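Local coordinates for protein putative S-adenosyl-L-methionine-dependent Methyltransferase (Methanococcus maripaludis, PDB 3DLC) that binds S-adenosylmethionine and is probably a methyltransferase that uses it as methyl donor, its natural substrate not being established, at residues Ile105-Gly119 with Arg136-Phe150. Residues are numbered along the deposited sequence; the frame is centred on the assembly and turned at random. Where two conformers were deposited one is given.
Sequences IPIEDNYADLIVSRG and RILKSGGKTYIGGGF. With SAM (S-adenosylmethionine), chain C.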
ATOM      1  N   ILE A 105       2.840   9.534 -11.173  1.00  9.26           N
ATOM      2  CA  ILE A 105       3.551   9.717  -9.910  1.00  9.26           C
ATOM      3  C   ILE A 105       4.569  10.840 -10.012  1.00  9.79           C
ATOM      4  O   ILE A 105       5.422  10.806 -10.899  1.00 10.42           O
ATOM      5  CB  ILE A 105       4.264   8.414  -9.482  1.00  8.65           C
ATOM      6  CG1 ILE A 105       3.268   7.257  -9.395  1.00  9.12           C
ATOM      7  CG2 ILE A 105       4.995   8.638  -8.130  1.00 10.10           C
ATOM      8  CD1 ILE A 105       3.912   5.870  -9.090  1.00  9.92           C
ATOM      9  N   PRO A 106       4.510  11.824  -9.106  1.00 10.93           N
ATOM     10  CA  PRO A 106       5.421  12.991  -9.178  1.00 12.42           C
ATOM     11  C   PRO A 106       6.764  12.714  -8.526  1.00 12.67           C
ATOM     12  O   PRO A 106       7.203  13.398  -7.597  1.00 15.50           O
ATOM     13  CB  PRO A 106       4.642  14.071  -8.435  1.00 14.01           C
ATOM     14  CG  PRO A 106       3.961  13.324  -7.358  1.00 14.91           C
ATOM     15  CD  PRO A 106       3.514  12.008  -8.027  1.00 12.35           C
ATOM     16  N   ILE A 107       7.382  11.661  -9.033  1.00 11.77           N
ATOM     17  CA  ILE A 107       8.686  11.190  -8.575  0.67 11.84           C
ATOM     18  C   ILE A 107       9.511  10.830  -9.806  1.00 11.58           C
ATOM     19  O   ILE A 107       8.977  10.321 -10.798  1.00 11.45           O
ATOM     20  CB  ILE A 107       8.518   9.985  -7.596  0.67 11.08           C
ATOM     21  CG1 ILE A 107       7.737  10.422  -6.351  0.67 11.15           C
ATOM     22  CG2 ILE A 107       9.875   9.385  -7.206  0.67 13.85           C
ATOM     23  CD1 ILE A 107       7.369   9.267  -5.426  0.67 12.34           C
ATOM     24  N   GLU A 108      10.804  11.116  -9.736  1.00 12.90           N
ATOM     25  CA  GLU A 108      11.689  10.839 -10.859  1.00 13.99           C
ATOM     26  C   GLU A 108      11.883   9.356 -11.126  1.00 12.73           C
ATOM     27  O   GLU A 108      11.637   8.487 -10.292  1.00 12.05           O
ATOM     28  CB  GLU A 108      13.058  11.523 -10.704  1.00 17.33           C
ATOM     29  CG  GLU A 108      13.961  11.004  -9.620  1.00 22.38           C
ATOM     30  CD  GLU A 108      15.275  11.796  -9.546  1.00 28.40           C
ATOM     31  OE1 GLU A 108      15.275  13.001  -9.882  1.00 33.83           O
ATOM     32  OE2 GLU A 108      16.307  11.228  -9.156  1.00 30.51           O
ATOM     33  N   ASP A 109      12.372   9.094 -12.315  1.00 12.22           N
ATOM     34  CA  ASP A 109      12.680   7.745 -12.737  1.00 12.45           C
ATOM     35  C   ASP A 109      13.715   7.098 -11.806  1.00 10.68           C
ATOM     36  O   ASP A 109      14.658   7.754 -11.352  1.00 12.03           O
ATOM     37  CB  ASP A 109      13.323   7.720 -14.123  1.00 13.84           C
ATOM     38  CG  ASP A 109      12.439   8.270 -15.238  1.00 16.95           C
ATOM     39  OD1 ASP A 109      11.248   8.563 -15.058  1.00 13.62           O
ATOM     40  OD2 ASP A 109      12.984   8.408 -16.355  1.00 20.93           O
ATOM     41  N   ASN A 110      13.531   5.804 -11.540  1.00 10.55           N
ATOM     42  CA  ASN A 110      14.564   4.988 -10.873  1.00 11.25           C
ATOM     43  C   ASN A 110      14.951   5.478  -9.499  1.00 11.87           C
ATOM     44  O   ASN A 110      16.079   5.310  -9.082  1.00 16.02           O
ATOM     45  CB  ASN A 110      15.810   4.932 -11.771  1.00 11.88           C
ATOM     46  CG  ASN A 110      15.503   4.362 -13.116  1.00 13.39           C
ATOM     47  OD1 ASN A 110      14.748   3.406 -13.234  1.00 15.54           O
ATOM     48  ND2 ASN A 110      16.113   4.926 -14.162  1.00 15.63           N
ATOM     49  N   TYR A 111      13.991   6.028  -8.791  1.00 10.52           N
ATOM     50  CA  TYR A 111      14.205   6.638  -7.504  1.00 10.42           C
ATOM     51  C   TYR A 111      14.093   5.723  -6.287  1.00  8.87           C
ATOM     52  O   TYR A 111      14.836   5.911  -5.313  1.00  9.76           O
ATOM     53  CB  TYR A 111      13.192   7.783  -7.327  1.00 12.46           C
ATOM     54  CG  TYR A 111      13.293   8.518  -6.017  1.00 14.30           C
ATOM     55  CD1 TYR A 111      14.238   9.495  -5.850  1.00 18.22           C
ATOM     56  CD2 TYR A 111      12.435   8.224  -4.957  1.00 15.21           C
ATOM     57  CE1 TYR A 111      14.358  10.178  -4.639  1.00 20.62           C
ATOM     58  CE2 TYR A 111      12.542   8.895  -3.756  1.00 17.07           C
ATOM     59  CZ  TYR A 111      13.494   9.868  -3.613  1.00 17.95           C
ATOM     60  OH  TYR A 111      13.587  10.513  -2.409  1.00 22.89           O
ATOM     61  N   ALA A 112      13.151   4.784  -6.308  1.00  7.93           N
ATOM     62  CA  ALA A 112      12.754   4.062  -5.111  1.00  7.78           C
ATOM     63  C   ALA A 112      13.482   2.738  -4.929  1.00  7.24           C
ATOM     64  O   ALA A 112      13.428   1.879  -5.786  1.00  8.08           O
ATOM     65  CB  ALA A 112      11.218   3.789  -5.188  1.00  8.73           C
ATOM     66  N   ASP A 113      14.063   2.562  -3.766  1.00  7.19           N
ATOM     67  CA  ASP A 113      14.594   1.250  -3.401  1.00  7.38           C
ATOM     68  C   ASP A 113      13.503   0.229  -3.088  1.00  6.64           C
ATOM     69  O   ASP A 113      13.670  -0.963  -3.298  1.00  8.16           O
ATOM     70  CB  ASP A 113      15.530   1.403  -2.195  1.00  8.05           C
ATOM     71  CG  ASP A 113      16.751   2.245  -2.521  1.00  9.94           C
ATOM     72  OD1 ASP A 113      17.563   1.813  -3.371  1.00 14.44           O
ATOM     73  OD2 ASP A 113      16.897   3.316  -1.940  1.00 11.64           O
ATOM     74  N   LEU A 114      12.408   0.731  -2.548  1.00  6.67           N
ATOM     75  CA  LEU A 114      11.286  -0.082  -2.103  1.00  6.74           C
ATOM     76  C   LEU A 114       9.990   0.652  -2.338  1.00  5.77           C
ATOM     77  O   LEU A 114       9.913   1.842  -2.082  1.00  6.67           O
ATOM     78  CB  LEU A 114      11.412  -0.395  -0.611  1.00  7.25           C
ATOM     79  CG  LEU A 114      10.296  -1.204   0.035  1.00  8.21           C
ATOM     80  CD1 LEU A 114      10.197  -2.628  -0.524  1.00  9.19           C
ATOM     81  CD2 LEU A 114      10.501  -1.213   1.583  1.00 10.58           C
ATOM     82  N   ILE A 115       9.004  -0.035  -2.890  1.00  5.65           N
ATOM     83  CA  ILE A 115       7.660   0.515  -3.058  1.00  5.52           C
ATOM     84  C   ILE A 115       6.695  -0.415  -2.352  1.00  6.04           C
ATOM     85  O   ILE A 115       6.647  -1.619  -2.656  1.00  7.49           O
ATOM     86  CB  ILE A 115       7.264   0.671  -4.540  1.00  6.16           C
ATOM     87  CG1 ILE A 115       8.270   1.560  -5.264  1.00  7.43           C
ATOM     88  CG2 ILE A 115       5.849   1.166  -4.670  1.00  7.77           C
ATOM     89  CD1 ILE A 115       8.068   1.642  -6.792  1.00  8.26           C
ATOM     90  N   VAL A 116       5.927   0.130  -1.414  1.00  5.68           N
ATOM     91  CA  VAL A 116       4.936  -0.625  -0.681  1.00  6.11           C
ATOM     92  C   VAL A 116       3.560  -0.008  -0.904  1.00  5.70           C
ATOM     93  O   VAL A 116       3.441   1.154  -1.228  1.00  6.47           O
ATOM     94  CB  VAL A 116       5.270  -0.670   0.845  1.00  7.08           C
ATOM     95  CG1 VAL A 116       6.680  -1.236   1.080  1.00  8.57           C
ATOM     96  CG2 VAL A 116       5.123   0.709   1.512  1.00  8.27           C
ATOM     97  N   SER A 117       2.519  -0.805  -0.715  1.00  6.22           N
ATOM     98  CA  SER A 117       1.151  -0.301  -0.807  1.00  6.34           C
ATOM     99  C   SER A 117       0.210  -1.317  -0.202  1.00  6.36           C
ATOM    100  O   SER A 117       0.242  -2.496  -0.578  1.00  6.83           O
ATOM    101  CB  SER A 117       0.768  -0.131  -2.249  1.00  7.27           C
ATOM    102  OG  SER A 117      -0.559   0.337  -2.391  1.00  7.35           O
ATOM    103  N   ARG A 118      -0.634  -0.861   0.730  1.00  5.94           N
ATOM    104  CA  ARG A 118      -1.636  -1.710   1.355  1.00  6.28           C
ATOM    105  C   ARG A 118      -3.011  -1.179   1.091  1.00  6.61           C
ATOM    106  O   ARG A 118      -3.303  -0.013   1.353  1.00  8.17           O
ATOM    107  CB  ARG A 118      -1.430  -1.814   2.869  1.00  6.35           C
ATOM    108  CG  ARG A 118      -2.426  -2.726   3.526  1.00  7.49           C
ATOM    109  CD  ARG A 118      -2.389  -2.682   5.078  1.00  7.54           C
ATOM    110  NE  ARG A 118      -3.440  -3.539   5.576  1.00  8.26           N
ATOM    111  CZ  ARG A 118      -4.734  -3.200   5.566  1.00  8.17           C
ATOM    112  NH1 ARG A 118      -5.083  -1.964   5.279  1.00  9.56           N
ATOM    113  NH2 ARG A 118      -5.644  -4.090   5.887  1.00  9.70           N
ATOM    114  N   GLY A 119      -3.900  -2.041   0.645  0.50  6.73           N
ATOM    115  CA  GLY A 119      -5.293  -1.671   0.525  0.50  7.78           C
ATOM    116  C   GLY A 119      -5.679  -0.637  -0.491  0.50  7.67           C
ATOM    117  O   GLY A 119      -6.757  -0.062  -0.349  0.50  8.95           O
ATOM    118  N   ARG A 136       8.432   2.510 -13.456  1.00  8.18           N
ATOM    119  CA  ARG A 136       9.255   3.625 -13.823  1.00  9.41           C
ATOM    120  C   ARG A 136      10.031   4.197 -12.633  1.00  8.81           C
ATOM    121  O   ARG A 136      11.222   4.544 -12.755  1.00  9.48           O
ATOM    122  CB  ARG A 136       8.407   4.725 -14.473  1.00  9.49           C
ATOM    123  CG  ARG A 136       9.216   5.948 -14.870  1.00  9.61           C
ATOM    124  CD  ARG A 136       8.335   7.079 -15.420  1.00 10.56           C
ATOM    125  NE  ARG A 136       7.402   7.625 -14.445  1.00 10.04           N
ATOM    126  CZ  ARG A 136       7.739   8.431 -13.441  1.00 11.05           C
ATOM    127  NH1 ARG A 136       8.992   8.809 -13.245  1.00 10.99           N
ATOM    128  NH2 ARG A 136       6.787   8.857 -12.610  1.00 11.47           N
ATOM    129  N   ILE A 137       9.348   4.349 -11.499  1.00  8.02           N
ATOM    130  CA  ILE A 137       9.967   4.990 -10.340  1.00  8.77           C
ATOM    131  C   ILE A 137      10.832   4.035  -9.501  1.00  8.64           C
ATOM    132  O   ILE A 137      11.549   4.468  -8.622  1.00 10.16           O
ATOM    133  CB  ILE A 137       8.932   5.723  -9.436  1.00  8.62           C
ATOM    134  CG1 ILE A 137       7.938   4.750  -8.789  1.00  9.51           C
ATOM    135  CG2 ILE A 137       8.217   6.852 -10.219  1.00 10.74           C
ATOM    136  CD1 ILE A 137       7.413   5.216  -7.459  1.00 10.37           C
ATOM    137  N   LEU A 138      10.742   2.743  -9.747  1.00  8.25           N
ATOM    138  CA  LEU A 138      11.519   1.732  -9.045  1.00  8.41           C
ATOM    139  C   LEU A 138      12.971   1.752  -9.540  1.00  8.83           C
ATOM    140  O   LEU A 138      13.229   1.764 -10.742  1.00 10.37           O
ATOM    141  CB  LEU A 138      10.875   0.350  -9.308  1.00  8.67           C
ATOM    142  CG  LEU A 138      11.391  -0.839  -8.511  1.00  9.05           C
ATOM    143  CD1 LEU A 138      11.237  -0.602  -6.999  1.00  9.55           C
ATOM    144  CD2 LEU A 138      10.636  -2.107  -8.939  1.00  9.56           C
ATOM    145  N   LYS A 139      13.896   1.737  -8.589  0.57  8.62           N
ATOM    146  CA  LYS A 139      15.311   1.672  -8.881  0.57  9.34           C
ATOM    147  C   LYS A 139      15.675   0.256  -9.330  0.57 10.25           C
ATOM    148  O   LYS A 139      15.140  -0.734  -8.833  0.57  9.47           O
ATOM    149  CB  LYS A 139      16.132   2.052  -7.631  0.57  9.61           C
ATOM    150  CG  LYS A 139      17.588   2.328  -7.928  0.57 10.76           C
ATOM    151  CD  LYS A 139      18.363   2.637  -6.631  0.57 12.36           C
ATOM    152  CE  LYS A 139      17.806   3.817  -5.912  0.57 14.49           C
ATOM    153  NZ  LYS A 139      18.701   4.104  -4.760  0.57 18.01           N
ATOM    154  N   SER A 140      16.603   0.171 -10.273  0.57 10.87           N
ATOM    155  CA  SER A 140      17.150  -1.119 -10.668  0.57 12.67           C
ATOM    156  C   SER A 140      17.660  -1.807  -9.401  0.57 11.08           C
ATOM    157  O   SER A 140      18.431  -1.241  -8.624  0.57 12.04           O
ATOM    158  CB  SER A 140      18.269  -0.933 -11.698  0.57 14.08           C
ATOM    159  OG  SER A 140      18.773  -2.172 -12.143  0.57 19.45           O
ATOM    160  N   GLY A 141      17.252  -3.051  -9.219  1.00 11.25           N
ATOM    161  CA  GLY A 141      17.514  -3.814  -8.008  1.00 11.39           C
ATOM    162  C   GLY A 141      16.495  -3.613  -6.905  1.00 12.04           C
ATOM    163  O   GLY A 141      16.550  -4.275  -5.895  1.00 14.89           O
ATOM    164  N   GLY A 142      15.561  -2.702  -7.120  1.00 10.70           N
ATOM    165  CA  GLY A 142      14.493  -2.403  -6.178  1.00  9.69           C
ATOM    166  C   GLY A 142      13.432  -3.480  -6.113  1.00 10.19           C
ATOM    167  O   GLY A 142      13.307  -4.300  -7.020  1.00 11.81           O
ATOM    168  N   LYS A 143      12.608  -3.398  -5.063  1.00  7.88           N
ATOM    169  CA  LYS A 143      11.537  -4.359  -4.787  1.00  7.53           C
ATOM    170  C   LYS A 143      10.218  -3.652  -4.514  1.00  7.09           C
ATOM    171  O   LYS A 143      10.210  -2.515  -4.030  1.00  7.75           O
ATOM    172  CB  LYS A 143      11.863  -5.214  -3.540  1.00  8.17           C
ATOM    173  CG  LYS A 143      13.165  -6.008  -3.596  1.00 10.76           C
ATOM    174  CD  LYS A 143      13.075  -7.176  -4.526  1.00 11.66           C
ATOM    175  CE  LYS A 143      14.359  -7.986  -4.526  1.00 13.32           C
ATOM    176  NZ  LYS A 143      14.263  -9.157  -5.386  1.00 13.44           N
ATOM    177  N   THR A 144       9.116  -4.347  -4.790  1.00  6.74           N
ATOM    178  CA  THR A 144       7.792  -3.874  -4.402  1.00  6.51           C
ATOM    179  C   THR A 144       7.112  -4.869  -3.463  1.00  6.36           C
ATOM    180  O   THR A 144       7.457  -6.040  -3.401  1.00  6.85           O
ATOM    181  CB  THR A 144       6.843  -3.599  -5.600  1.00  6.63           C
ATOM    182  OG1 THR A 144       6.321  -4.819  -6.151  1.00  6.25           O
ATOM    183  CG2 THR A 144       7.523  -2.839  -6.704  1.00  8.11           C
ATOM    184  N   TYR A 145       6.092  -4.371  -2.762  1.00  6.31           N
ATOM    185  CA  TYR A 145       5.244  -5.195  -1.886  1.00  5.84           C
ATOM    186  C   TYR A 145       3.900  -4.473  -1.879  1.00  5.77           C
ATOM    187  O   TYR A 145       3.628  -3.616  -1.047  1.00  6.22           O
ATOM    188  CB  TYR A 145       5.875  -5.294  -0.514  1.00  6.64           C
ATOM    189  CG  TYR A 145       5.323  -6.385   0.382  1.00  6.36           C
ATOM    190  CD1 TYR A 145       5.771  -7.694   0.291  1.00  7.88           C
ATOM    191  CD2 TYR A 145       4.417  -6.097   1.387  1.00  7.13           C
ATOM    192  CE1 TYR A 145       5.342  -8.663   1.151  1.00  8.39           C
ATOM    193  CE2 TYR A 145       3.989  -7.072   2.257  1.00  7.78           C
ATOM    194  CZ  TYR A 145       4.450  -8.356   2.138  1.00  7.67           C
ATOM    195  OH  TYR A 145       4.004  -9.291   3.039  1.00 10.26           O
ATOM    196  N   ILE A 146       3.084  -4.827  -2.875  1.00  5.59           N
ATOM    197  CA  ILE A 146       1.843  -4.084  -3.209  1.00  5.49           C
ATOM    198  C   ILE A 146       0.664  -5.021  -3.154  1.00  5.52           C
ATOM    199  O   ILE A 146       0.596  -6.016  -3.886  1.00  6.01           O
ATOM    200  CB  ILE A 146       1.975  -3.465  -4.624  1.00  6.70           C
ATOM    201  CG1 ILE A 146       3.091  -2.409  -4.624  1.00  6.92           C
ATOM    202  CG2 ILE A 146       0.638  -2.930  -5.112  1.00  6.86           C
ATOM    203  CD1 ILE A 146       3.550  -2.009  -5.996  1.00  8.71           C
ATOM    204  N   GLY A 147      -0.288  -4.735  -2.270  1.00  5.56           N
ATOM    205  CA  GLY A 147      -1.392  -5.675  -2.112  1.00  5.84           C
ATOM    206  C   GLY A 147      -2.232  -5.325  -0.925  1.00  5.82           C
ATOM    207  O   GLY A 147      -2.565  -4.150  -0.724  1.00  6.49           O
ATOM    208  N   GLY A 148      -2.559  -6.325  -0.135  1.00  6.23           N
ATOM    209  CA  GLY A 148      -3.357  -6.111   1.071  1.00  6.62           C
ATOM    210  C   GLY A 148      -3.328  -7.293   1.987  1.00  6.55           C
ATOM    211  O   GLY A 148      -2.887  -8.352   1.608  1.00  7.94           O
ATOM    212  N   GLY A 149      -3.789  -7.098   3.207  1.00  8.32           N
ATOM    213  CA  GLY A 149      -3.781  -8.151   4.182  1.00  8.78           C
ATOM    214  C   GLY A 149      -3.583  -7.618   5.580  1.00  7.34           C
ATOM    215  O   GLY A 149      -3.611  -6.414   5.841  1.00  7.05           O
ATOM    216  N   PHE A 150      -3.342  -8.577   6.466  1.00  7.26           N
ATOM    217  CA  PHE A 150      -3.315  -8.345   7.907  0.83  7.47           C
ATOM    218  C   PHE A 150      -2.044  -8.777   8.606  1.00  8.23           C
ATOM    219  O   PHE A 150      -1.986  -8.764   9.804  1.00 10.56           O
ATOM    220  CB  PHE A 150      -4.592  -8.916   8.547  0.83  8.05           C
ATOM    221  CG  PHE A 150      -5.808  -8.320   7.940  0.83  8.81           C
ATOM    222  CD1 PHE A 150      -6.274  -7.084   8.362  0.83  9.60           C
ATOM    223  CD2 PHE A 150      -6.377  -8.885   6.793  0.83 12.55           C
ATOM    224  CE1 PHE A 150      -7.345  -6.464   7.755  0.83 10.47           C
ATOM    225  CE2 PHE A 150      -7.435  -8.246   6.147  0.83 13.97           C
ATOM    226  CZ  PHE A 150      -7.930  -7.040   6.643  0.83 14.66           C
TER
HETATM  227  N   SAM C 220      -2.582   2.243   3.119  1.00 11.17           N
HETATM  228  CA  SAM C 220      -3.508   2.673   4.197  1.00 10.23           C
HETATM  229  C   SAM C 220      -3.677   1.567   5.202  1.00 10.24           C
HETATM  230  O   SAM C 220      -3.374   0.417   4.878  1.00 12.13           O
HETATM  231  OXT SAM C 220      -4.163   1.842   6.293  1.00  9.97           O
HETATM  232  CB  SAM C 220      -4.832   3.128   3.611  1.00 12.38           C
HETATM  233  CG  SAM C 220      -5.621   2.085   2.888  1.00 14.87           C
HETATM  234  SD  SAM C 220      -7.146   2.818   2.263  1.00 16.84           S
HETATM  235  CE  SAM C 220      -8.092   1.321   2.327  1.00 15.58           C
HETATM  236  C5' SAM C 220      -6.817   3.056   0.438  1.00 18.30           C
HETATM  237  C4' SAM C 220      -6.095   4.360  -0.016  1.00 13.14           C
HETATM  238  O4' SAM C 220      -5.618   4.427  -1.400  1.00 10.62           O
HETATM  239  C3' SAM C 220      -6.893   5.656   0.276  1.00 10.61           C
HETATM  240  O3' SAM C 220      -6.149   6.441   1.156  1.00 12.49           O
HETATM  241  C2' SAM C 220      -7.033   6.295  -1.107  1.00  8.59           C
HETATM  242  O2' SAM C 220      -7.172   7.697  -1.151  1.00  9.52           O
HETATM  243  C1' SAM C 220      -5.786   5.769  -1.838  1.00  8.82           C
HETATM  244  N9  SAM C 220      -5.916   5.734  -3.304  1.00  7.85           N
HETATM  245  C8  SAM C 220      -6.910   5.113  -4.022  1.00  7.95           C
HETATM  246  N7  SAM C 220      -6.670   5.209  -5.352  1.00  7.97           N
HETATM  247  C5  SAM C 220      -5.510   5.928  -5.485  1.00  7.51           C
HETATM  248  C6  SAM C 220      -4.789   6.376  -6.595  1.00  7.77           C
HETATM  249  N6  SAM C 220      -5.177   6.214  -7.873  1.00  9.01           N
HETATM  250  N1  SAM C 220      -3.630   7.028  -6.354  1.00  8.16           N
HETATM  251  C2  SAM C 220      -3.202   7.282  -5.072  1.00  8.87           C
HETATM  252  N3  SAM C 220      -3.904   6.921  -3.960  1.00  8.31           N
HETATM  253  C4  SAM C 220      -5.021   6.240  -4.208  1.00  7.60           C
HETATM  254  O   HOH W   1      12.461   4.264 -15.264  1.00 22.50           O
HETATM  255  O   HOH W   2      17.237   7.151  -4.935  1.00 21.44           O
HETATM  256  O   HOH W   3      18.298   5.556  -2.597  1.00 24.77           O
HETATM  257  O   HOH W   4      -2.295  -1.809  -2.424  1.00  8.16           O
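The guanidinium of Arg136 meets Ile107 O and Asp109 OD1 at its edge, close to its own plane, while Ile137 CG2 lies over one face, nearer its border than its centre. Arg136 NH1 and NH2 both point at Ile107 O, NH1 from 2.9 Å and the straighter of the two. Asp109 OD1 accepts from Arg136 NH1 through its anti lone pair, in a salt bridge whose two planes are well twisted apart. The bend at chi3 (64°) brings the edge of the guanidinium to the carbonyls of the 105-109 loop, and Glu133 pairs with NE. At the far end of the contact, Arg118 turns a guanidinium edge to Gly149 O, which accepts from NE at 2.9 Å and from NH2, the latter above the carbonyl plane. Arg118 NH2 also comes obliquely to the Phe150 ring, 3.5 Å from CE1, with the planes 67° apart and at most a long, weak cation-pi attraction. Arg118 NH1 reaches the carboxylate oxygen O of SAM at 3.0 Å, and Arg118 O takes a bond from the SAM amino group.

Between these arginines, strands 114-118 and 142-146 run parallel, as neighbours in the Rossmann-like sheet of class I methyltransferases, with helix 127-137 making the crossover. Bonds alternate along them, among them Ile115 N to Lys143 O and Tyr145 N to Ile115 O. Where helix 127-137 ends, Ile115 CD1 packs against Ile137 CD1 at 3.7 Å and also touches Leu138 CD1; the Ile105 side chain crosses that of Ile137 at about a right angle, their CD1 atoms touching. Near the turn 139-142, Lys139 lies alongside Asp113, its NZ salt-bridged to Asp113 OD1 at 2.9 Å, on the syn side but 31° out of the carboxylate plane.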